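Local coordinates for 231aa long hypothetical protein-L-isoaspartate O-methyltransferase (Sulfolobus tokodaii, PDB 1VBF) that probably repairs damaged proteins by using S-adenosyl-L-methionine to methyl-esterify L-isoaspartyl residues that arise spontaneously from aspartyl and asparaginyl residues, at residues 88-93 against 112-117. Sequence-based numbering, arbitrary orientation.
Sequences IAEIVD and LSYYNN
The side-chain amide of N117 reaches across to the C-terminal end of helix 83-91, where its ND2 donates twice. One N-H of N117 ND2 runs nearly straight (167°) to a lone pair of A89 O, 3.0 Å from ND2; the other meets D93 O, 2.7 Å from N117 ND2, coming in above that carbonyl plane. Both acceptors lie in the amide plane, so the pair of bonds fixes its rotation. A leucine here, lacking the amide, takes the shared donor from A89 O and D93 O and would probably loosen the loop from the helix end. The A89 methyl lies against N117 OD1 and makes an apolar contact with the Y115 ring, CB to Y115 CD1 3.6 Å. Farther along, Y115 OH gives a hydrogen bond to the anti lone pair of E90 OE2, the carboxylate standing perpendicular to the ring. E90 gets there by bending at chi2 (-82°), and the same OE2 lies at the edge of the Y114 ring, whose CD2 lies over the rim of one face of the Y115 ring. Outside the two segments, K22 forms a salt bridge with E90 OE1 and a hydrogen bond with Y114 OH, tying both side chains together. N117 also pairs through its backbone with V95, leading into strand 118-122, outermost in this chain's sheet, beside strand 94-99 in the Rossmann-like fold of an AdoMet-dependent methyltransferase.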
loop_
_atom_site.group_PDB
_atom_site.type_symbol
_atom_site.label_atom_id
_atom_site.label_comp_id
_atom_site.label_asym_id
_atom_site.label_seq_id
_atom_site.Cartn_x
_atom_site.Cartn_y
_atom_site.Cartn_z
ATOM N N ILE B 88 -15.950 -6.341 38.834
ATOM C CA ILE B 88 -14.766 -6.499 39.670
ATOM C C ILE B 88 -15.129 -6.208 41.138
ATOM O O ILE B 88 -14.770 -6.954 42.064
ATOM C CB ILE B 88 -13.644 -5.546 39.204
ATOM C CG1 ILE B 88 -13.305 -5.840 37.742
ATOM C CG2 ILE B 88 -12.383 -5.707 40.086
ATOM C CD1 ILE B 88 -12.300 -4.895 37.153
ATOM N N ALA B 89 -15.852 -5.115 41.339
ATOM C CA ALA B 89 -16.293 -4.703 42.666
ATOM C C ALA B 89 -17.038 -5.842 43.377
ATOM O O ALA B 89 -16.913 -6.032 44.587
ATOM C CB ALA B 89 -17.190 -3.490 42.539
ATOM N N GLU B 90 -17.827 -6.594 42.622
ATOM C CA GLU B 90 -18.554 -7.722 43.184
ATOM C C GLU B 90 -17.623 -8.786 43.779
ATOM O O GLU B 90 -17.925 -9.382 44.796
ATOM C CB GLU B 90 -19.401 -8.379 42.104
ATOM C CG GLU B 90 -20.521 -7.518 41.557
ATOM C CD GLU B 90 -21.771 -7.536 42.430
ATOM O OE1 GLU B 90 -21.973 -8.528 43.170
ATOM O OE2 GLU B 90 -22.560 -6.563 42.354
ATOM N N ILE B 91 -16.476 -9.001 43.162
ATOM C CA ILE B 91 -15.583 -10.051 43.602
ATOM C C ILE B 91 -14.549 -9.610 44.602
ATOM O O ILE B 91 -14.284 -10.269 45.616
ATOM C CB ILE B 91 -14.805 -10.635 42.369
ATOM C CG1 ILE B 91 -15.788 -11.112 41.308
ATOM C CG2 ILE B 91 -13.779 -11.713 42.809
ATOM C CD1 ILE B 91 -15.140 -11.327 39.971
ATOM N N VAL B 92 -13.946 -8.486 44.271
ATOM C CA VAL B 92 -12.838 -7.941 45.023
ATOM C C VAL B 92 -13.145 -7.082 46.270
ATOM O O VAL B 92 -14.273 -6.652 46.486
ATOM C CB VAL B 92 -11.936 -7.187 43.999
ATOM C CG1 VAL B 92 -11.745 -5.735 44.398
ATOM C CG2 VAL B 92 -10.616 -7.922 43.848
ATOM N N ASP B 93 -12.127 -6.861 47.098
ATOM C CA ASP B 93 -12.312 -6.038 48.279
ATOM C C ASP B 93 -12.530 -4.598 47.830
ATOM O O ASP B 93 -13.629 -4.060 47.958
ATOM C CB ASP B 93 -11.094 -6.106 49.197
ATOM C CG ASP B 93 -11.263 -5.243 50.428
ATOM O OD1 ASP B 93 -10.279 -4.969 51.149
ATOM O OD2 ASP B 93 -12.412 -4.826 50.676
ATOM N N LEU B 112 -22.764 3.671 39.423
ATOM C CA LEU B 112 -22.104 2.758 40.359
ATOM C C LEU B 112 -22.413 3.010 41.838
ATOM O O LEU B 112 -21.715 2.509 42.731
ATOM C CB LEU B 112 -20.599 2.813 40.133
ATOM C CG LEU B 112 -20.125 2.165 38.836
ATOM C CD1 LEU B 112 -18.624 2.371 38.617
ATOM C CD2 LEU B 112 -20.450 0.689 38.922
ATOM N N SER B 113 -23.473 3.775 42.089
ATOM C CA SER B 113 -23.891 4.132 43.445
ATOM C C SER B 113 -24.059 2.917 44.358
ATOM O O SER B 113 -23.614 2.919 45.502
ATOM C CB SER B 113 -25.192 4.925 43.379
ATOM O OG SER B 113 -26.186 4.163 42.726
ATOM N N TYR B 114 -24.705 1.884 43.847
ATOM C CA TYR B 114 -24.921 0.661 44.605
ATOM C C TYR B 114 -23.641 0.078 45.204
ATOM O O TYR B 114 -23.686 -0.851 46.011
ATOM C CB TYR B 114 -25.554 -0.383 43.686
ATOM C CG TYR B 114 -25.478 -1.806 44.197
ATOM C CD1 TYR B 114 -26.277 -2.236 45.258
ATOM C CD2 TYR B 114 -24.620 -2.735 43.598
ATOM C CE1 TYR B 114 -26.229 -3.571 45.707
ATOM C CE2 TYR B 114 -24.557 -4.063 44.037
ATOM C CZ TYR B 114 -25.362 -4.476 45.085
ATOM O OH TYR B 114 -25.306 -5.788 45.508
ATOM N N TYR B 115 -22.490 0.597 44.812
ATOM C CA TYR B 115 -21.258 0.029 45.333
ATOM C C TYR B 115 -20.582 0.941 46.333
ATOM O O TYR B 115 -20.640 2.164 46.209
ATOM C CB TYR B 115 -20.304 -0.299 44.162
ATOM C CG TYR B 115 -20.795 -1.414 43.250
ATOM C CD1 TYR B 115 -20.552 -2.753 43.570
ATOM C CD2 TYR B 115 -21.573 -1.132 42.123
ATOM C CE1 TYR B 115 -21.079 -3.792 42.787
ATOM C CE2 TYR B 115 -22.115 -2.154 41.339
ATOM C CZ TYR B 115 -21.864 -3.489 41.677
ATOM O OH TYR B 115 -22.416 -4.527 40.953
ATOM N N ASN B 116 -19.932 0.353 47.324
ATOM C CA ASN B 116 -19.245 1.141 48.329
ATOM C C ASN B 116 -17.763 0.794 48.366
ATOM O O ASN B 116 -17.054 1.151 49.307
ATOM C CB ASN B 116 -19.888 0.892 49.695
ATOM C CG ASN B 116 -19.297 -0.319 50.435
ATOM O OD1 ASN B 116 -19.019 -1.373 49.841
ATOM N ND2 ASN B 116 -19.120 -0.171 51.749
ATOM N N ASN B 117 -17.291 0.095 47.337
ATOM C CA ASN B 117 -15.890 -0.303 47.291
ATOM C C ASN B 117 -15.192 0.061 45.990
ATOM O O ASN B 117 -14.207 -0.581 45.604
ATOM C CB ASN B 117 -15.745 -1.807 47.567
ATOM C CG ASN B 117 -16.308 -2.676 46.456
ATOM O OD1 ASN B 117 -17.218 -2.272 45.725
ATOM N ND2 ASN B 117 -15.780 -3.884 46.338
#